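Local structure of butyrophilin subfamily 1 member A1 (Bos taurus, 4HH8) at residues Gly46-Trp51 with Val60-Glu65; Gly79-Val84 with Val95-Val100; Ser39-Ala44 with Ile88-Val93; Trp51-Val56 with Gly106-Phe111. The protein probably acts in milk-fat droplet secretion and in restraining T-cell proliferation, this chain being its extracellular part with two immunoglobulin-like domains. The protein carries 1 engineered substitution. All blocks are in the same frame, centred on the assembly; numbering follows the deposited sequence.

Interaction 1 (Gly46-Trp51 with Val60-Glu65); sequences GMELRW and VFLSRE. Unlike the reference sequence in segment 60-65: L62 (reference Val).
The C-C' hairpin of butyrophilin's V-set immunoglobulin domain pairs strand 48-52 with strand 61-64, antiparallel and next to each other in one sheet. L49 and S63 form a hydrogen-bonded pair, S63 N giving a nearly straight bond (173°) to L49 O at 2.9 Å. W51 and F61 form the next one, with W51 N 2.8 Å from F61 O. A classic beta bulge ends the ladder, V60 and F61 both facing W51. There W51 O receives F61 N at 3.2 Å, from above the carbonyl plane, and a weak bond from V60 N. On the core face F61 lies alongside W51, CD2 to CE3 4.1 Å. The other face carries a salt-bridge network. E48 is extended, CG anti to the backbone N (chi1 173°), and reaches between two arginines: OE2 lies at the edge of the R50 guanidinium, taking weak bonds from NE and NH2, while OE1 takes a weak one from R64 NE at 3.4 Å. R50 NH1 also bonds V56 O, and R64 NH1 pairs with E72. L62, an engineered leucine in place of valine, lies alongside the R50 side chain, its CD2 over a face of the R50 guanidinium, 3.6 Å from NH2.

Interaction 2 (Gly79-Val84 with Val95-Val100); sequences GRVSLV and VRIQEV
R80 NH2 is gripped by three acceptors: Q98 O at 3.0 Å, E99 O at 2.9 Å in a weak, bent bond, and the carboxylate of D104, which forms a salt bridge. R80 NE adds a weak bond to Q98 O. The side chain reaches them from the crowded first rotamer, CG between the backbone N and the carbonyl carbon (chi1 49°), with a bend at chi3. I97 CG2 sits over one face of the guanidinium, 3.7 Å from NH2. An alanine at R80 would probably loosen the hold on the Q98 and E99 carbonyls, leaving the backbone bond, and cost D104 this salt bridge. That bond runs from Q98 N to R80 O, 2.8 Å and 168°. S82 and R96 form an antiparallel hydrogen-bonded pair, R96 N to S82 O 2.8 Å. A water bridges them, donating to R96 O at 2.9 Å and lying 2.7 Å from S82 OG. V81, V95 and I97 point to the opposite face. This is the D-E hairpin of the V-set domain: strand 81-85 is an edge strand, strand 92-97 pairs onward with strand 32-39, and V81 and V95 pack on F61 of the facing sheet.

Interaction 3 (Ser39-Ala44 with Ile88-Val93); sequences SPNVSA and IAEGSV
Peptide planes are the flat groups that matter here; the N41 carboxamide and E90 carboxylate merely approach, ND2 to OE1 4.4 Å. In the plane of its carbonyl, I88 O receives A44 N at 2.9 Å in a straight bond (178°). The same oxygen takes G91 N from its own turn at 2.8 Å, so two N-H groups hold it, and S43 CA adds a CA-H...O contact. G91 CA lies 3.0 Å from V42 O; a side chain at G91 would clash with that oxygen, and at its positive phi a CB would also press on the preceding carbonyl O. N41 sets CB 3.3 Å from E90 O, and it is the centre of an inverse gamma turn in which V42 N bonds P40 O, just after the cis peptide preceding P40. N41 is an N-glycosylation site, although no sugar is present in this structure. The apolar contact is small: A44 CB meets I88 CG1 at 4.0 Å, and A44 turns inward onto L38 and F112. S43 OG bonds K45 N. The pairing sets the B-C loop, equivalent to CDR1 of antibody variable domains, against the D-E turn, at one end of the V-set sandwich.

Interaction 4 (Trp51-Val56 with Gly106-Phe111); sequences WFREKV and GEYRCF
F52 takes the crowded first rotamer, CG between the backbone N and the carbonyl carbon (chi1 65°), which lays its ring against R109 CB, whereas chi1 -77° sets R53 CG over the Y108 ring and the bend at chi3 brings the guanidinium near Y108 OH. R109 CB stands over one face of the F52 ring, 3.6 Å from CZ in a CH-pi contact, and V56 CA covers the opposite face. R53 CG makes a second CH-pi contact, 3.6 Å from Y108 CE1, with guanidinium and phenol ring turned only 21° apart. An alanine at R53 would probably uncover this face of Y108 and lose the bond from NH2 to S103 O. In the backbone, F52 and R109 form a hydrogen-bonded pair, R109 N to F52 O 2.8 Å and F52 N to R109 O 3.0 Å. C110 CB packs over the W51 indole, 3.7 Å from NE1, beside the C36-C110 disulfide. Y108 OH bonds D104 O, the tyrosine corner of the immunoglobulin fold. Strand 106-114 thus lies between strands 48-52 and 117-128, with Y108 and W51 facing L34 on strand 32-39.

Overall arrangement
All four contacts lie in the V-set domain and meet around W51. Interactions 1 and 4 share this residue and build one sheet on both sides of strand 48-52, their centres about 12 Å apart; R50 N and F111 O, at 2.8 Å, join them by a probable hydrogen bond. Interaction 2 belongs to the facing sheet and closes the sandwich: V95 CG2 presses on W51 CE3 at 3.1 Å, and F61 CZ touches L83 CB at 3.7 Å. Interaction 3 lies at one end of the sandwich, about 20 Å from interactions 2 and 4 between centres, yet V93 CG2 reaches W51 CH2 at 3.4 Å. Residue D104 connects interactions 2 and 4, receiving R80 through its carboxylate and Y108 through its carbonyl.

Interaction 1 (Gly46-Trp51 with Val60-Glu65)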
loop_
_atom_site.group_PDB
_atom_site.type_symbol
_atom_site.label_atom_id
_atom_site.label_comp_id
_atom_site.label_asym_id
_atom_site.label_seq_id
_atom_site.Cartn_x
_atom_site.Cartn_y
_atom_site.Cartn_z
ATOM N N GLY A 46 -25.840 -13.492 11.266
ATOM C CA GLY A 46 -27.140 -12.781 11.292
ATOM C C GLY A 46 -27.088 -11.333 11.729
ATOM O O GLY A 46 -28.108 -10.643 11.738
HETATM N N MSE A 47 -25.900 -10.863 12.105
HETATM C CA MSE A 47 -25.716 -9.489 12.540
HETATM C C MSE A 47 -25.590 -8.590 11.328
HETATM O O MSE A 47 -25.279 -9.053 10.252
HETATM C CB MSE A 47 -24.431 -9.367 13.361
HETATM C CG MSE A 47 -24.553 -9.916 14.753
HETATM SE SE MSE A 47 -23.039 -9.332 15.848
HETATM C CE MSE A 47 -23.498 -7.513 16.276
ATOM N N GLU A 48 -25.813 -7.306 11.505
ATOM C CA GLU A 48 -25.430 -6.380 10.472
ATOM C C GLU A 48 -23.929 -6.156 10.571
ATOM O O GLU A 48 -23.437 -5.693 11.605
ATOM C CB GLU A 48 -26.181 -5.040 10.580
ATOM C CG GLU A 48 -25.667 -3.967 9.590
ATOM C CD GLU A 48 -26.325 -2.594 9.783
ATOM O OE1 GLU A 48 -27.543 -2.556 10.031
ATOM O OE2 GLU A 48 -25.624 -1.551 9.681
ATOM N N LEU A 49 -23.240 -6.505 9.485
ATOM C CA LEU A 49 -21.797 -6.312 9.291
ATOM C C LEU A 49 -21.593 -5.238 8.229
ATOM O O LEU A 49 -21.984 -5.453 7.092
ATOM C CB LEU A 49 -21.144 -7.613 8.810
ATOM C CG LEU A 49 -21.453 -8.869 9.653
ATOM C CD1 LEU A 49 -20.924 -10.123 9.008
ATOM C CD2 LEU A 49 -20.964 -8.774 11.114
ATOM N N ARG A 50 -21.004 -4.100 8.586
ATOM C CA ARG A 50 -20.809 -3.001 7.642
ATOM C C ARG A 50 -19.350 -2.557 7.629
ATOM O O ARG A 50 -18.809 -2.204 8.674
ATOM C CB ARG A 50 -21.679 -1.799 8.024
ATOM C CG ARG A 50 -21.560 -0.618 7.058
ATOM C CD ARG A 50 -22.275 0.665 7.557
ATOM N NE ARG A 50 -23.716 0.437 7.620
ATOM C CZ ARG A 50 -24.598 0.768 6.679
ATOM N NH1 ARG A 50 -24.221 1.382 5.555
ATOM N NH2 ARG A 50 -25.880 0.468 6.866
ATOM N N TRP A 51 -18.706 -2.575 6.478
ATOM C CA TRP A 51 -17.405 -1.912 6.367
ATOM C C TRP A 51 -17.610 -0.631 5.578
ATOM O O TRP A 51 -18.355 -0.610 4.594
ATOM C CB TRP A 51 -16.394 -2.810 5.661
ATOM C CG TRP A 51 -15.642 -3.738 6.539
ATOM C CD1 TRP A 51 -14.342 -3.645 6.878
ATOM C CD2 TRP A 51 -16.135 -4.929 7.159
ATOM N NE1 TRP A 51 -13.979 -4.701 7.667
ATOM C CE2 TRP A 51 -15.065 -5.506 7.856
ATOM C CE3 TRP A 51 -17.366 -5.597 7.129
ATOM C CZ2 TRP A 51 -15.181 -6.693 8.577
ATOM C CZ3 TRP A 51 -17.495 -6.786 7.845
ATOM C CH2 TRP A 51 -16.392 -7.320 8.566
ATOM N N VAL A 60 -18.491 0.138 1.919
ATOM C CA VAL A 60 -17.595 -0.742 1.187
ATOM C C VAL A 60 -18.250 -2.128 1.052
ATOM O O VAL A 60 -18.196 -2.754 -0.012
ATOM C CB VAL A 60 -16.222 -0.846 1.933
ATOM C CG1 VAL A 60 -15.322 -1.934 1.324
ATOM C CG2 VAL A 60 -15.539 0.477 1.909
ATOM N N PHE A 61 -18.836 -2.606 2.151
ATOM C CA PHE A 61 -19.457 -3.925 2.214
ATOM C C PHE A 61 -20.562 -3.901 3.282
ATOM O O PHE A 61 -20.412 -3.298 4.369
ATOM C CB PHE A 61 -18.449 -5.055 2.473
ATOM C CG PHE A 61 -19.106 -6.400 2.632
ATOM C CD1 PHE A 61 -19.386 -7.191 1.523
ATOM C CD2 PHE A 61 -19.527 -6.833 3.872
ATOM C CE1 PHE A 61 -20.047 -8.412 1.667
ATOM C CE2 PHE A 61 -20.208 -8.040 4.010
ATOM C CZ PHE A 61 -20.465 -8.834 2.910
ATOM N N LEU A 62 -21.701 -4.483 2.931
ATOM C CA LEU A 62 -22.830 -4.537 3.842
ATOM C C LEU A 62 -23.532 -5.895 3.769
ATOM O O LEU A 62 -23.955 -6.346 2.694
ATOM C CB LEU A 62 -23.799 -3.370 3.622
ATOM C CG LEU A 62 -24.957 -3.289 4.620
ATOM C CD1 LEU A 62 -24.485 -3.235 6.088
ATOM C CD2 LEU A 62 -25.960 -2.125 4.311
ATOM N N SER A 63 -23.574 -6.576 4.907
ATOM C CA SER A 63 -24.408 -7.764 5.066
ATOM C C SER A 63 -25.479 -7.453 6.093
ATOM O O SER A 63 -25.175 -6.877 7.145
ATOM C CB SER A 63 -23.583 -8.927 5.568
ATOM O OG SER A 63 -24.334 -10.115 5.516
ATOM N N ARG A 64 -26.723 -7.792 5.790
ATOM C CA ARG A 64 -27.796 -7.858 6.808
ATOM C C ARG A 64 -28.541 -9.169 6.696
ATOM O O ARG A 64 -28.733 -9.692 5.602
ATOM C CB ARG A 64 -28.809 -6.736 6.648
ATOM C CG ARG A 64 -28.410 -5.427 7.283
ATOM C CD ARG A 64 -29.663 -4.539 7.494
ATOM N NE ARG A 64 -29.343 -3.136 7.218
ATOM C CZ ARG A 64 -29.464 -2.556 6.024
ATOM N NH1 ARG A 64 -29.920 -3.243 4.985
ATOM N NH2 ARG A 64 -29.127 -1.280 5.873
ATOM N N GLU A 65 -28.954 -9.712 7.833
ATOM C CA GLU A 65 -29.738 -10.946 7.842
ATOM C C GLU A 65 -29.091 -12.003 6.949
ATOM O O GLU A 65 -29.760 -12.627 6.112
ATOM C CB GLU A 65 -31.192 -10.675 7.406
ATOM C CG GLU A 65 -32.229 -10.822 8.527
ATOM C CD GLU A 65 -32.582 -9.493 9.195
ATOM O OE1 GLU A 65 -33.260 -8.647 8.546
ATOM O OE2 GLU A 65 -32.194 -9.301 10.376
#

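Interaction 2 (Gly79-Val84 with Val95-Val100)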
loop_
_atom_site.group_PDB
_atom_site.type_symbol
_atom_site.label_atom_id
_atom_site.label_comp_id
_atom_site.label_asym_id
_atom_site.label_seq_id
_atom_site.Cartn_x
_atom_site.Cartn_y
_atom_site.Cartn_z
ATOM N N GLY A 79 -19.044 -5.919 -6.493
ATOM C CA GLY A 79 -18.476 -6.928 -7.372
ATOM C C GLY A 79 -17.003 -7.261 -7.110
ATOM O O GLY A 79 -16.472 -8.178 -7.731
ATOM N N ARG A 80 -16.342 -6.539 -6.197
ATOM C CA ARG A 80 -14.959 -6.900 -5.808
ATOM C C ARG A 80 -14.821 -7.133 -4.292
ATOM O O ARG A 80 -13.717 -7.317 -3.791
ATOM C CB ARG A 80 -13.947 -5.854 -6.331
ATOM C CG ARG A 80 -14.312 -4.396 -6.048
ATOM C CD ARG A 80 -13.439 -3.346 -6.824
ATOM N NE ARG A 80 -12.048 -3.452 -6.437
ATOM C CZ ARG A 80 -11.361 -2.568 -5.719
ATOM N NH1 ARG A 80 -11.869 -1.387 -5.346
ATOM N NH2 ARG A 80 -10.107 -2.866 -5.432
ATOM N N VAL A 81 -15.946 -7.126 -3.575
ATOM C CA VAL A 81 -15.963 -7.340 -2.119
ATOM C C VAL A 81 -16.779 -8.570 -1.744
ATOM O O VAL A 81 -17.758 -8.904 -2.412
ATOM C CB VAL A 81 -16.527 -6.123 -1.333
ATOM C CG1 VAL A 81 -15.658 -4.897 -1.530
ATOM C CG2 VAL A 81 -17.976 -5.817 -1.744
ATOM N N SER A 82 -16.363 -9.246 -0.677
ATOM C CA SER A 82 -17.043 -10.439 -0.170
ATOM C C SER A 82 -16.658 -10.688 1.273
ATOM O O SER A 82 -15.586 -10.304 1.710
ATOM C CB SER A 82 -16.759 -11.697 -1.028
ATOM O OG SER A 82 -15.391 -12.076 -0.991
ATOM N N LEU A 83 -17.536 -11.378 1.990
ATOM C CA LEU A 83 -17.381 -11.624 3.397
ATOM C C LEU A 83 -16.568 -12.870 3.540
ATOM O O LEU A 83 -16.871 -13.876 2.903
ATOM C CB LEU A 83 -18.757 -11.863 4.025
ATOM C CG LEU A 83 -18.811 -11.971 5.545
ATOM C CD1 LEU A 83 -18.234 -10.709 6.204
ATOM C CD2 LEU A 83 -20.246 -12.243 5.949
ATOM N N VAL A 84 -15.512 -12.790 4.344
ATOM C CA VAL A 84 -14.808 -13.985 4.810
ATOM C C VAL A 84 -15.436 -14.388 6.161
ATOM O O VAL A 84 -15.526 -13.574 7.092
ATOM C CB VAL A 84 -13.301 -13.757 4.939
ATOM C CG1 VAL A 84 -12.588 -15.057 5.434
ATOM C CG2 VAL A 84 -12.721 -13.285 3.606
ATOM N N VAL A 95 -13.660 -8.661 5.369
ATOM C CA VAL A 95 -14.116 -8.321 4.034
ATOM C C VAL A 95 -12.899 -8.508 3.171
ATOM O O VAL A 95 -11.840 -7.964 3.497
ATOM C CB VAL A 95 -14.646 -6.869 3.942
ATOM C CG1 VAL A 95 -14.810 -6.419 2.479
ATOM C CG2 VAL A 95 -15.997 -6.809 4.585
ATOM N N ARG A 96 -13.038 -9.335 2.130
ATOM C CA ARG A 96 -12.040 -9.502 1.107
ATOM C C ARG A 96 -12.259 -8.455 0.002
ATOM O O ARG A 96 -13.358 -8.366 -0.571
ATOM C CB ARG A 96 -12.081 -10.913 0.527
ATOM C CG ARG A 96 -10.860 -11.208 -0.379
ATOM C CD ARG A 96 -10.734 -12.684 -0.816
ATOM N NE ARG A 96 -11.904 -13.154 -1.547
ATOM C CZ ARG A 96 -11.895 -13.739 -2.754
ATOM N NH1 ARG A 96 -10.751 -13.949 -3.413
ATOM N NH2 ARG A 96 -13.049 -14.132 -3.309
ATOM N N ILE A 97 -11.242 -7.628 -0.244
ATOM C CA ILE A 97 -11.279 -6.706 -1.358
ATOM C C ILE A 97 -10.359 -7.229 -2.442
ATOM O O ILE A 97 -9.171 -7.407 -2.212
ATOM C CB ILE A 97 -10.874 -5.279 -0.974
ATOM C CG1 ILE A 97 -11.648 -4.835 0.264
ATOM C CG2 ILE A 97 -11.156 -4.302 -2.170
ATOM C CD1 ILE A 97 -11.247 -3.470 0.764
ATOM N N GLN A 98 -10.922 -7.503 -3.612
ATOM C CA GLN A 98 -10.148 -8.062 -4.713
ATOM C C GLN A 98 -9.506 -6.989 -5.534
ATOM O O GLN A 98 -10.034 -5.865 -5.620
ATOM C CB GLN A 98 -11.034 -8.898 -5.629
ATOM C CG GLN A 98 -11.544 -10.142 -4.945
ATOM C CD GLN A 98 -12.403 -10.986 -5.859
ATOM O OE1 GLN A 98 -13.093 -10.468 -6.755
ATOM N NE2 GLN A 98 -12.366 -12.299 -5.643
ATOM N N GLU A 99 -8.362 -7.344 -6.127
ATOM C CA GLU A 99 -7.656 -6.466 -7.039
ATOM C C GLU A 99 -7.419 -5.086 -6.432
ATOM O O GLU A 99 -7.926 -4.052 -6.937
ATOM C CB GLU A 99 -8.376 -6.407 -8.390
ATOM C CG GLU A 99 -7.688 -7.331 -9.422
ATOM C CD GLU A 99 -8.647 -8.342 -10.070
ATOM O OE1 GLU A 99 -9.433 -7.928 -10.960
ATOM O OE2 GLU A 99 -8.604 -9.553 -9.706
ATOM N N VAL A 100 -6.644 -5.081 -5.338
ATOM C CA VAL A 100 -6.362 -3.846 -4.603
ATOM C C VAL A 100 -5.693 -2.810 -5.503
ATOM O O VAL A 100 -4.817 -3.151 -6.284
ATOM C CB VAL A 100 -5.524 -4.140 -3.344
ATOM C CG1 VAL A 100 -4.752 -2.900 -2.881
ATOM C CG2 VAL A 100 -6.438 -4.671 -2.267
HETATM O O HOH W 1 -14.035 -10.360 -2.616
#

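Interaction 3 (Ser39-Ala44 with Ile88-Val93)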
loop_
_atom_site.group_PDB
_atom_site.type_symbol
_atom_site.label_atom_id
_atom_site.label_comp_id
_atom_site.label_asym_id
_atom_site.label_seq_id
_atom_site.Cartn_x
_atom_site.Cartn_y
_atom_site.Cartn_z
ATOM N N SER A 39 -15.583 -9.235 20.708
ATOM C CA SER A 39 -15.157 -9.611 22.065
ATOM C C SER A 39 -16.381 -9.492 22.966
ATOM O O SER A 39 -16.970 -8.416 23.070
ATOM C CB SER A 39 -14.069 -8.690 22.622
ATOM O OG SER A 39 -13.389 -9.324 23.709
ATOM N N PRO A 40 -16.791 -10.587 23.603
ATOM C CA PRO A 40 -16.246 -11.951 23.608
ATOM C C PRO A 40 -16.452 -12.668 22.286
ATOM O O PRO A 40 -17.182 -12.179 21.415
ATOM C CB PRO A 40 -17.077 -12.643 24.685
ATOM C CG PRO A 40 -18.361 -11.854 24.670
ATOM C CD PRO A 40 -17.971 -10.461 24.473
ATOM N N ASN A 41 -15.849 -13.844 22.157
ATOM C CA ASN A 41 -15.883 -14.582 20.906
ATOM C C ASN A 41 -17.214 -15.306 20.658
ATOM O O ASN A 41 -17.273 -16.531 20.511
ATOM C CB ASN A 41 -14.682 -15.520 20.821
ATOM C CG ASN A 41 -14.563 -16.419 22.023
ATOM O OD1 ASN A 41 -14.965 -16.062 23.143
ATOM N ND2 ASN A 41 -14.037 -17.610 21.800
ATOM N N VAL A 42 -18.285 -14.525 20.588
ATOM C CA VAL A 42 -19.608 -15.076 20.313
ATOM C C VAL A 42 -19.938 -15.029 18.815
ATOM O O VAL A 42 -19.329 -14.278 18.083
ATOM C CB VAL A 42 -20.706 -14.365 21.175
ATOM C CG1 VAL A 42 -20.532 -14.748 22.650
ATOM C CG2 VAL A 42 -20.685 -12.830 21.001
ATOM N N SER A 43 -20.887 -15.844 18.366
ATOM C CA SER A 43 -21.283 -15.852 16.953
ATOM C C SER A 43 -21.701 -14.490 16.432
ATOM O O SER A 43 -22.424 -13.770 17.092
ATOM C CB SER A 43 -22.436 -16.797 16.683
ATOM O OG SER A 43 -22.774 -16.705 15.299
ATOM N N ALA A 44 -21.228 -14.150 15.245
ATOM C CA ALA A 44 -21.676 -12.937 14.565
ATOM C C ALA A 44 -22.715 -13.237 13.441
ATOM O O ALA A 44 -23.139 -12.297 12.768
ATOM C CB ALA A 44 -20.469 -12.123 14.013
ATOM N N ILE A 88 -17.015 -17.129 11.462
ATOM C CA ILE A 88 -18.093 -16.246 11.905
ATOM C C ILE A 88 -18.784 -16.728 13.182
ATOM O O ILE A 88 -19.231 -15.910 14.016
ATOM C CB ILE A 88 -19.119 -15.982 10.757
ATOM C CG1 ILE A 88 -20.028 -14.793 11.094
ATOM C CG2 ILE A 88 -19.878 -17.314 10.342
ATOM C CD1 ILE A 88 -21.011 -14.452 9.933
ATOM N N ALA A 89 -18.852 -18.035 13.359
ATOM C CA ALA A 89 -19.501 -18.588 14.534
ATOM C C ALA A 89 -18.766 -18.268 15.828
ATOM O O ALA A 89 -19.327 -18.417 16.920
ATOM C CB ALA A 89 -19.696 -20.095 14.412
ATOM N N GLU A 90 -17.524 -17.830 15.723
ATOM C CA GLU A 90 -16.842 -17.335 16.917
ATOM C C GLU A 90 -16.613 -15.829 16.862
ATOM O O GLU A 90 -15.891 -15.266 17.709
ATOM C CB GLU A 90 -15.557 -18.115 17.204
ATOM C CG GLU A 90 -14.389 -17.819 16.276
ATOM C CD GLU A 90 -13.148 -18.631 16.659
ATOM O OE1 GLU A 90 -12.538 -18.305 17.708
ATOM O OE2 GLU A 90 -12.797 -19.594 15.918
ATOM N N GLY A 91 -17.236 -15.170 15.885
ATOM C CA GLY A 91 -17.286 -13.715 15.892
ATOM C C GLY A 91 -16.218 -13.050 15.047
ATOM O O GLY A 91 -16.113 -11.840 15.029
ATOM N N SER A 92 -15.462 -13.853 14.315
ATOM C CA SER A 92 -14.348 -13.383 13.511
ATOM C C SER A 92 -14.649 -13.470 12.014
ATOM O O SER A 92 -14.972 -14.545 11.501
ATOM C CB SER A 92 -13.102 -14.205 13.849
ATOM O OG SER A 92 -11.948 -13.577 13.317
ATOM N N VAL A 93 -14.597 -12.314 11.341
ATOM C CA VAL A 93 -14.928 -12.205 9.914
ATOM C C VAL A 93 -13.980 -11.224 9.251
ATOM O O VAL A 93 -13.186 -10.588 9.918
ATOM C CB VAL A 93 -16.391 -11.701 9.659
ATOM C CG1 VAL A 93 -17.373 -12.589 10.317
ATOM C CG2 VAL A 93 -16.581 -10.289 10.135
#

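Interaction 4 (Trp51-Val56 with Gly106-Phe111)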
loop_
_atom_site.group_PDB
_atom_site.type_symbol
_atom_site.label_atom_id
_atom_site.label_comp_id
_atom_site.label_asym_id
_atom_site.label_seq_id
_atom_site.Cartn_x
_atom_site.Cartn_y
_atom_site.Cartn_z
ATOM N N TRP A 51 -18.706 -2.575 6.478
ATOM C CA TRP A 51 -17.405 -1.912 6.367
ATOM C C TRP A 51 -17.610 -0.631 5.578
ATOM O O TRP A 51 -18.355 -0.610 4.594
ATOM C CB TRP A 51 -16.394 -2.810 5.661
ATOM C CG TRP A 51 -15.642 -3.738 6.539
ATOM C CD1 TRP A 51 -14.342 -3.645 6.878
ATOM C CD2 TRP A 51 -16.135 -4.929 7.159
ATOM N NE1 TRP A 51 -13.979 -4.701 7.667
ATOM C CE2 TRP A 51 -15.065 -5.506 7.856
ATOM C CE3 TRP A 51 -17.366 -5.597 7.129
ATOM C CZ2 TRP A 51 -15.181 -6.693 8.577
ATOM C CZ3 TRP A 51 -17.495 -6.786 7.845
ATOM C CH2 TRP A 51 -16.392 -7.320 8.566
ATOM N N PHE A 52 -16.987 0.455 6.020
ATOM C CA PHE A 52 -17.128 1.721 5.315
ATOM C C PHE A 52 -15.871 2.555 5.458
ATOM O O PHE A 52 -14.982 2.246 6.272
ATOM C CB PHE A 52 -18.388 2.481 5.775
ATOM C CG PHE A 52 -18.362 2.931 7.224
ATOM C CD1 PHE A 52 -17.951 4.220 7.556
ATOM C CD2 PHE A 52 -18.776 2.076 8.244
ATOM C CE1 PHE A 52 -17.932 4.659 8.861
ATOM C CE2 PHE A 52 -18.781 2.497 9.563
ATOM C CZ PHE A 52 -18.363 3.812 9.878
ATOM N N ARG A 53 -15.797 3.620 4.673
ATOM C CA ARG A 53 -14.646 4.491 4.726
ATOM C C ARG A 53 -15.022 5.808 5.381
ATOM O O ARG A 53 -15.011 5.929 6.607
ATOM C CB ARG A 53 -14.055 4.644 3.335
ATOM C CG ARG A 53 -13.261 3.403 2.955
ATOM C CD ARG A 53 -12.634 3.474 1.626
ATOM N NE ARG A 53 -11.359 4.169 1.648
ATOM C CZ ARG A 53 -10.564 4.258 0.587
ATOM N NH1 ARG A 53 -10.934 3.709 -0.557
ATOM N NH2 ARG A 53 -9.422 4.920 0.646
ATOM N N GLU A 54 -15.421 6.778 4.577
ATOM C CA GLU A 54 -15.720 8.095 5.107
ATOM C C GLU A 54 -17.201 8.214 5.502
ATOM O O GLU A 54 -17.497 8.664 6.607
ATOM C CB GLU A 54 -15.221 9.188 4.143
ATOM C CG GLU A 54 -13.721 9.550 4.386
ATOM C CD GLU A 54 -12.850 9.531 3.112
ATOM O OE1 GLU A 54 -13.168 10.269 2.138
ATOM O OE2 GLU A 54 -11.831 8.782 3.086
ATOM N N LYS A 55 -18.123 7.783 4.638
ATOM C CA LYS A 55 -19.550 7.779 4.994
ATOM C C LYS A 55 -20.020 6.363 5.368
ATOM O O LYS A 55 -19.640 5.396 4.702
ATOM C CB LYS A 55 -20.392 8.303 3.825
ATOM C CG LYS A 55 -20.293 9.821 3.564
ATOM C CD LYS A 55 -21.195 10.255 2.379
ATOM C CE LYS A 55 -20.821 11.667 1.867
ATOM N NZ LYS A 55 -22.017 12.574 1.759
ATOM N N VAL A 56 -20.855 6.248 6.410
ATOM C CA VAL A 56 -21.498 4.965 6.774
ATOM C C VAL A 56 -22.235 4.342 5.591
ATOM O O VAL A 56 -22.255 3.113 5.430
ATOM C CB VAL A 56 -22.490 5.073 7.984
ATOM C CG1 VAL A 56 -21.821 5.698 9.203
ATOM C CG2 VAL A 56 -23.750 5.838 7.603
ATOM N N GLY A 106 -5.968 3.416 2.985
ATOM C CA GLY A 106 -6.571 4.299 3.975
ATOM C C GLY A 106 -7.246 3.580 5.127
ATOM O O GLY A 106 -7.064 2.377 5.341
ATOM N N GLU A 107 -8.062 4.331 5.841
ATOM C CA GLU A 107 -8.724 3.879 7.066
ATOM C C GLU A 107 -10.088 3.309 6.718
ATOM O O GLU A 107 -10.859 3.913 5.956
ATOM C CB GLU A 107 -8.905 5.083 8.009
ATOM C CG GLU A 107 -9.513 4.732 9.368
ATOM C CD GLU A 107 -9.916 5.978 10.190
ATOM O OE1 GLU A 107 -9.065 6.438 10.999
ATOM O OE2 GLU A 107 -11.066 6.501 10.004
ATOM N N TYR A 108 -10.403 2.163 7.292
ATOM C CA TYR A 108 -11.731 1.584 7.139
ATOM C C TYR A 108 -12.306 1.439 8.518
ATOM O O TYR A 108 -11.555 1.322 9.492
ATOM C CB TYR A 108 -11.643 0.200 6.486
ATOM C CG TYR A 108 -11.244 0.250 5.047
ATOM C CD1 TYR A 108 -12.197 0.029 4.028
ATOM C CD2 TYR A 108 -9.928 0.545 4.674
ATOM C CE1 TYR A 108 -11.836 0.069 2.683
ATOM C CE2 TYR A 108 -9.553 0.616 3.318
ATOM C CZ TYR A 108 -10.504 0.360 2.335
ATOM O OH TYR A 108 -10.157 0.414 1.003
ATOM N N ARG A 109 -13.628 1.429 8.611
ATOM C CA ARG A 109 -14.277 1.139 9.864
ATOM C C ARG A 109 -15.163 -0.097 9.729
ATOM O O ARG A 109 -15.888 -0.245 8.749
ATOM C CB ARG A 109 -15.071 2.361 10.344
ATOM C CG ARG A 109 -14.180 3.574 10.684
ATOM C CD ARG A 109 -14.938 4.526 11.610
ATOM N NE ARG A 109 -14.193 5.731 12.005
ATOM C CZ ARG A 109 -13.533 5.886 13.154
ATOM N NH1 ARG A 109 -13.487 4.905 14.051
ATOM N NH2 ARG A 109 -12.907 7.036 13.409
ATOM N N CYS A 110 -15.103 -0.981 10.718
ATOM C CA CYS A 110 -15.969 -2.169 10.727
ATOM C C CYS A 110 -17.005 -2.054 11.815
ATOM O O CYS A 110 -16.664 -1.952 12.998
ATOM C CB CYS A 110 -15.171 -3.442 10.932
ATOM S SG CYS A 110 -14.151 -3.403 12.450
ATOM N N PHE A 111 -18.265 -2.128 11.405
ATOM C CA PHE A 111 -19.399 -1.925 12.277
ATOM C C PHE A 111 -20.227 -3.217 12.345
ATOM O O PHE A 111 -20.565 -3.794 11.311
ATOM C CB PHE A 111 -20.192 -0.772 11.674
ATOM C CG PHE A 111 -21.451 -0.425 12.394
ATOM C CD1 PHE A 111 -21.427 0.443 13.492
ATOM C CD2 PHE A 111 -22.680 -0.876 11.920
ATOM C CE1 PHE A 111 -22.606 0.804 14.134
ATOM C CE2 PHE A 111 -23.864 -0.533 12.547
ATOM C CZ PHE A 111 -23.833 0.316 13.659
#